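Local coordinates for putative nucleotidyltransferase, hypothetical protein AF0614 (Archaeoglobus fulgidus, PDB 1YLQ), which probably transfers nucleotidyl groups, as related nucleotidyltransferases do, at residues Tyr21-Val26 with Asp37-Ile42; Val43-Glu48 with Leu74-Trp79. All coordinates share one frame; numbering follows the deposited sequence.

Contact 1: residues Tyr21-Val26 with Asp37-Ile42; sequences YLYGSV and DIDVAI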
# COMPACT_ATOMS: atom_id res chain seq x y z
N TYR A 21 -5.38 11.95 2.78
CA TYR A 21 -5.31 11.11 3.95
C TYR A 21 -5.28 9.64 3.57
O TYR A 21 -6.05 9.21 2.69
CB TYR A 21 -6.59 11.35 4.75
CG TYR A 21 -6.80 12.78 5.12
CD1 TYR A 21 -6.23 13.31 6.27
CD2 TYR A 21 -7.59 13.62 4.31
CE1 TYR A 21 -6.44 14.63 6.64
CE2 TYR A 21 -7.76 14.98 4.64
CZ TYR A 21 -7.21 15.45 5.83
OH TYR A 21 -7.38 16.78 6.20
N LEU A 22 -4.48 8.85 4.30
CA LEU A 22 -4.34 7.40 4.07
C LEU A 22 -5.02 6.61 5.19
O LEU A 22 -4.91 6.95 6.36
CB LEU A 22 -2.84 7.01 3.98
CG LEU A 22 -2.01 7.64 2.84
CD1 LEU A 22 -0.54 7.02 2.80
CD2 LEU A 22 -2.73 7.40 1.47
N TYR A 23 -5.79 5.59 4.83
CA TYR A 23 -6.27 4.62 5.81
C TYR A 23 -6.38 3.27 5.11
O TYR A 23 -5.63 3.00 4.14
CB TYR A 23 -7.57 5.11 6.51
CG TYR A 23 -8.67 5.57 5.58
CD1 TYR A 23 -8.54 6.79 4.91
CD2 TYR A 23 -9.88 4.82 5.42
CE1 TYR A 23 -9.52 7.25 4.06
CE2 TYR A 23 -10.92 5.31 4.50
CZ TYR A 23 -10.68 6.54 3.86
OH TYR A 23 -11.54 7.17 3.01
N GLY A 24 -7.22 2.38 5.62
CA GLY A 24 -7.31 1.01 5.10
C GLY A 24 -6.42 0.06 5.92
O GLY A 24 -5.88 0.47 6.95
N SER A 25 -6.29 -1.18 5.50
CA SER A 25 -5.75 -2.25 6.39
C SER A 25 -4.38 -1.93 6.95
O SER A 25 -4.15 -2.07 8.16
CB SER A 25 -5.73 -3.61 5.70
OG SER A 25 -4.94 -3.60 4.55
N VAL A 26 -3.51 -1.39 6.09
CA VAL A 26 -2.12 -1.16 6.51
C VAL A 26 -2.03 -0.12 7.61
O VAL A 26 -1.42 -0.36 8.67
CB VAL A 26 -1.20 -0.91 5.31
CG1 VAL A 26 0.25 -0.62 5.78
CG2 VAL A 26 -1.17 -2.16 4.42
N ASP A 37 -6.57 -2.32 1.00
CA ASP A 37 -5.15 -2.28 1.42
C ASP A 37 -4.71 -0.86 1.82
O ASP A 37 -4.17 -0.66 2.91
CB ASP A 37 -4.22 -2.80 0.32
CG ASP A 37 -4.44 -4.31 -0.02
OD1 ASP A 37 -4.99 -5.06 0.79
OD2 ASP A 37 -4.07 -4.73 -1.13
N ILE A 38 -4.91 0.10 0.92
CA ILE A 38 -4.70 1.51 1.21
C ILE A 38 -5.95 2.23 0.68
O ILE A 38 -6.29 2.16 -0.52
CB ILE A 38 -3.40 2.07 0.58
CG1 ILE A 38 -2.17 1.27 1.05
CG2 ILE A 38 -3.23 3.60 0.89
CD1 ILE A 38 -0.87 1.61 0.24
N ASP A 39 -6.69 2.85 1.59
CA ASP A 39 -7.69 3.87 1.17
C ASP A 39 -6.99 5.23 1.10
O ASP A 39 -6.12 5.54 1.92
CB ASP A 39 -8.84 3.94 2.15
CG ASP A 39 -9.66 2.68 2.13
OD1 ASP A 39 -10.37 2.45 1.12
OD2 ASP A 39 -9.52 1.87 3.10
N VAL A 40 -7.34 6.00 0.08
CA VAL A 40 -6.77 7.34 -0.14
C VAL A 40 -7.92 8.31 -0.25
O VAL A 40 -8.68 8.30 -1.23
CB VAL A 40 -5.98 7.40 -1.44
CG1 VAL A 40 -5.22 8.75 -1.53
CG2 VAL A 40 -4.96 6.27 -1.54
N ALA A 41 -8.08 9.17 0.74
CA ALA A 41 -9.12 10.21 0.65
C ALA A 41 -8.44 11.49 0.16
O ALA A 41 -7.43 11.92 0.72
CB ALA A 41 -9.79 10.39 1.98
N ILE A 42 -8.95 12.06 -0.93
CA ILE A 42 -8.44 13.30 -1.47
C ILE A 42 -9.55 14.34 -1.30
O ILE A 42 -10.63 14.20 -1.86
CB ILE A 42 -8.01 13.10 -2.93
CG1 ILE A 42 -7.02 11.91 -3.00
CG2 ILE A 42 -7.42 14.50 -3.54
CD1 ILE A 42 -6.61 11.53 -4.37
O HOH W 1 -3.68 1.51 4.67
O HOH W 2 -6.32 -5.27 2.96
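The ring of Tyr-23 lies like a lid on the stem of Asp-39: CB of Asp-39 stands 3.4 Å from the ring centroid, 12° off the normal, which is CH-pi geometry over the face. Tyr-23 reaches this place because its CG sits between the backbone N and the carbonyl carbon (chi1 51°), the crowded position, and the ring swings back over the neighbouring strand. Beyond CB, the Asp-39 carboxylate is turned 26° from the ring plane, and its OD2 lies 3.1 Å from CA of Gly-24. At the ring edge, CE1 of Tyr-23 meets CB of Ala-41 at 3.8 Å. An alanine in place of Tyr-23 would remove the ring and both these contacts, and would probably leave the Asp-39 side chain less firmly set. Beneath these side chains run antiparallel strands with hydrogen-bonded pairs Tyr-21/Ala-41 and Tyr-23/Asp-39. On the other face CD2 of Leu-22 lies 3.9 Å from both CG2 of Ile-38 and CG2 of Val-40. Gly-24 and Ser-25, where strand 19-23 gives way to helix 25-28, with Asp-37 to Asp-39 entering the next strand, match the Gly-Ser and Asp-x-Asp signature of polymerase-beta-like nucleotidyltransferases, whose corresponding acids usually hold metal. A bound sulfate near Asp-39 is consistent with a pocket here, and Glu-70, close to OD1, would probably raise the acid's pKa. Gly-24 is at the N-cap position of helix 25-28; a CB there would fall 2.8 Å from N of Asp-39. Where the strands part, a water donates to O of both Tyr-23 and Asp-37, while N of Val-26 makes a weak bond to O of Asp-37. A second water joins OG of Ser-25 to OD1 of Asp-37, whose OD2 accepts from N of Met-4 of the second subunit.

Contact 2: residues Val43-Glu48 with Leu74-Trp79; sequences VSDVFE and LTKKEW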
# COMPACT_ATOMS: atom_id res chain seq x y z
N VAL A 43 -9.29 15.37 -0.51
CA VAL A 43 -10.36 16.13 0.11
C VAL A 43 -10.19 17.61 -0.22
O VAL A 43 -9.15 18.20 0.06
CB VAL A 43 -10.32 15.98 1.66
CG1 VAL A 43 -11.39 16.84 2.32
CG2 VAL A 43 -10.41 14.45 2.09
N SER A 44 -11.23 18.21 -0.81
CA SER A 44 -11.20 19.67 -1.10
C SER A 44 -12.62 20.08 -1.37
O SER A 44 -13.38 19.30 -1.95
CB SER A 44 -10.37 19.93 -2.37
OG SER A 44 -10.56 21.27 -2.79
N ASP A 45 -12.98 21.33 -1.04
CA ASP A 45 -14.33 21.79 -1.42
C ASP A 45 -14.43 22.12 -2.91
O ASP A 45 -15.52 22.35 -3.44
CB ASP A 45 -14.79 22.95 -0.55
CG ASP A 45 -15.27 22.49 0.81
OD1 ASP A 45 -15.53 21.26 1.03
OD2 ASP A 45 -15.44 23.36 1.67
N VAL A 46 -13.32 22.08 -3.61
CA VAL A 46 -13.43 22.09 -5.09
C VAL A 46 -14.33 20.93 -5.61
O VAL A 46 -15.00 21.04 -6.61
CB VAL A 46 -12.01 22.04 -5.75
CG1 VAL A 46 -12.09 21.97 -7.25
CG2 VAL A 46 -11.22 23.34 -5.37
N PHE A 47 -14.38 19.82 -4.90
CA PHE A 47 -15.17 18.67 -5.32
C PHE A 47 -16.67 18.82 -5.03
O PHE A 47 -17.46 17.89 -5.30
CB PHE A 47 -14.60 17.41 -4.68
CG PHE A 47 -13.17 17.11 -5.11
CD1 PHE A 47 -12.82 17.10 -6.46
CD2 PHE A 47 -12.19 16.78 -4.16
CE1 PHE A 47 -11.52 16.82 -6.87
CE2 PHE A 47 -10.88 16.46 -4.56
CZ PHE A 47 -10.54 16.51 -5.90
N GLU A 48 -17.05 20.00 -4.51
CA GLU A 48 -18.46 20.35 -4.43
C GLU A 48 -19.05 20.39 -5.87
O GLU A 48 -20.22 20.25 -6.06
CB GLU A 48 -18.69 21.68 -3.72
CG GLU A 48 -18.61 21.58 -2.23
CD GLU A 48 -18.60 22.96 -1.57
OE1 GLU A 48 -18.48 23.98 -2.29
OE2 GLU A 48 -18.72 23.02 -0.33
N LEU A 74 -13.47 13.61 -2.06
CA LEU A 74 -14.44 14.09 -1.09
C LEU A 74 -14.39 15.62 -0.86
O LEU A 74 -13.33 16.17 -0.86
CB LEU A 74 -14.13 13.42 0.25
CG LEU A 74 -14.12 11.92 0.30
CD1 LEU A 74 -13.68 11.45 1.72
CD2 LEU A 74 -15.53 11.42 -0.07
N THR A 75 -15.55 16.23 -0.60
CA THR A 75 -15.59 17.57 -0.07
C THR A 75 -15.16 17.47 1.42
O THR A 75 -15.11 16.36 1.99
CB THR A 75 -17.04 18.14 -0.14
OG1 THR A 75 -17.90 17.32 0.66
CG2 THR A 75 -17.61 18.07 -1.57
N LYS A 76 -14.98 18.64 2.07
CA LYS A 76 -14.68 18.64 3.51
C LYS A 76 -15.80 18.02 4.38
O LYS A 76 -15.50 17.25 5.28
CB LYS A 76 -14.33 20.05 4.01
CG LYS A 76 -12.87 20.44 3.56
CD LYS A 76 -12.53 21.88 3.96
CE LYS A 76 -10.96 22.16 3.85
NZ LYS A 76 -10.72 23.54 4.50
N LYS A 77 -17.06 18.34 4.10
CA LYS A 77 -18.18 17.75 4.80
C LYS A 77 -18.23 16.24 4.67
O LYS A 77 -18.52 15.51 5.65
CB LYS A 77 -19.45 18.38 4.21
CG LYS A 77 -20.76 17.93 4.75
CD LYS A 77 -21.89 18.95 4.39
CE LYS A 77 -23.29 18.31 4.41
NZ LYS A 77 -24.29 19.28 3.82
N GLU A 78 -17.95 15.75 3.46
CA GLU A 78 -17.93 14.30 3.18
C GLU A 78 -16.82 13.57 3.95
O GLU A 78 -17.02 12.49 4.50
CB GLU A 78 -17.79 14.06 1.64
CG GLU A 78 -19.14 14.28 0.93
CD GLU A 78 -18.98 14.32 -0.57
OE1 GLU A 78 -17.83 14.29 -1.08
OE2 GLU A 78 -20.01 14.41 -1.23
N TRP A 79 -15.65 14.18 4.00
CA TRP A 79 -14.55 13.65 4.78
C TRP A 79 -14.88 13.65 6.33
O TRP A 79 -14.66 12.65 7.01
CB TRP A 79 -13.26 14.44 4.49
CG TRP A 79 -12.06 14.04 5.36
CD1 TRP A 79 -11.34 14.87 6.19
CD2 TRP A 79 -11.51 12.71 5.54
NE1 TRP A 79 -10.33 14.15 6.82
CE2 TRP A 79 -10.43 12.82 6.46
CE3 TRP A 79 -11.79 11.45 4.97
CZ2 TRP A 79 -9.63 11.72 6.83
CZ3 TRP A 79 -11.01 10.34 5.37
CH2 TRP A 79 -9.94 10.49 6.30
O HOH W 3 -17.74 20.64 2.43
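Strands 38-43 and 69-74 run parallel, joined through helix 50-63 in a beta-alpha-beta crossover, and this contact lies where both end. The tight part is Val-43, whose side chain crosses Trp-79 at about a right angle. Its CG2, anti to the carbonyl carbon, lies 3.6 Å above the indole plane, displaced toward the rim, and CG1 is 3.7 Å from CB of Trp-79. Beside it, N of Ser-44 donates to O of Leu-74 at 2.9 Å, nearly along the C=O axis. CD2 of Phe-47 reaches the same oxygen edge-on, at 3.5 Å. Buried Thr-75 packs its CG2 3.7 Å from C of Phe-47. A capping box starts helix 76-83: OG1 of Thr-75 accepts from N of Glu-78, and OE1 of Glu-78, also in a salt bridge with Lys-53, accepts from N of Thr-75.

Toward solvent the fit loosens. Glu-48 is exposed and little covered, and the extended chain of Lys-76 leads away, leaving NZ 5.5 Å from OD2 of Asp-45. That acid instead meets the N-terminus of helix 76-83, which would probably favour its charged form. OD1 of Asp-45 takes N-H of Lys-76 at 2.9 Å, from 25° above the carboxylate plane, and a hydrogen from the water that accepts from N of Lys-77.

Strand 38-43 ties the two contacts together: contact 1 pairs it with 19-23 on one side, and contact 2 follows its end onto 69-74 on the other. Their centres are about 16 Å apart, yet they touch. O of Ile-42 lies 2.9 Å from N of Leu-74, a probable hydrogen bond. Trp-79 spans the boundary, its NE1 3.5 Å from CE2 of Tyr-21 within a ring stack and its CZ3 3.6 Å from CB of Ala-41, the residue that also borders the Tyr-23 ring. The sulfate, probably from the crystallisation liquor, is about 3 Å from the side chain of Asp-39, consistent with a pocket at contact 1.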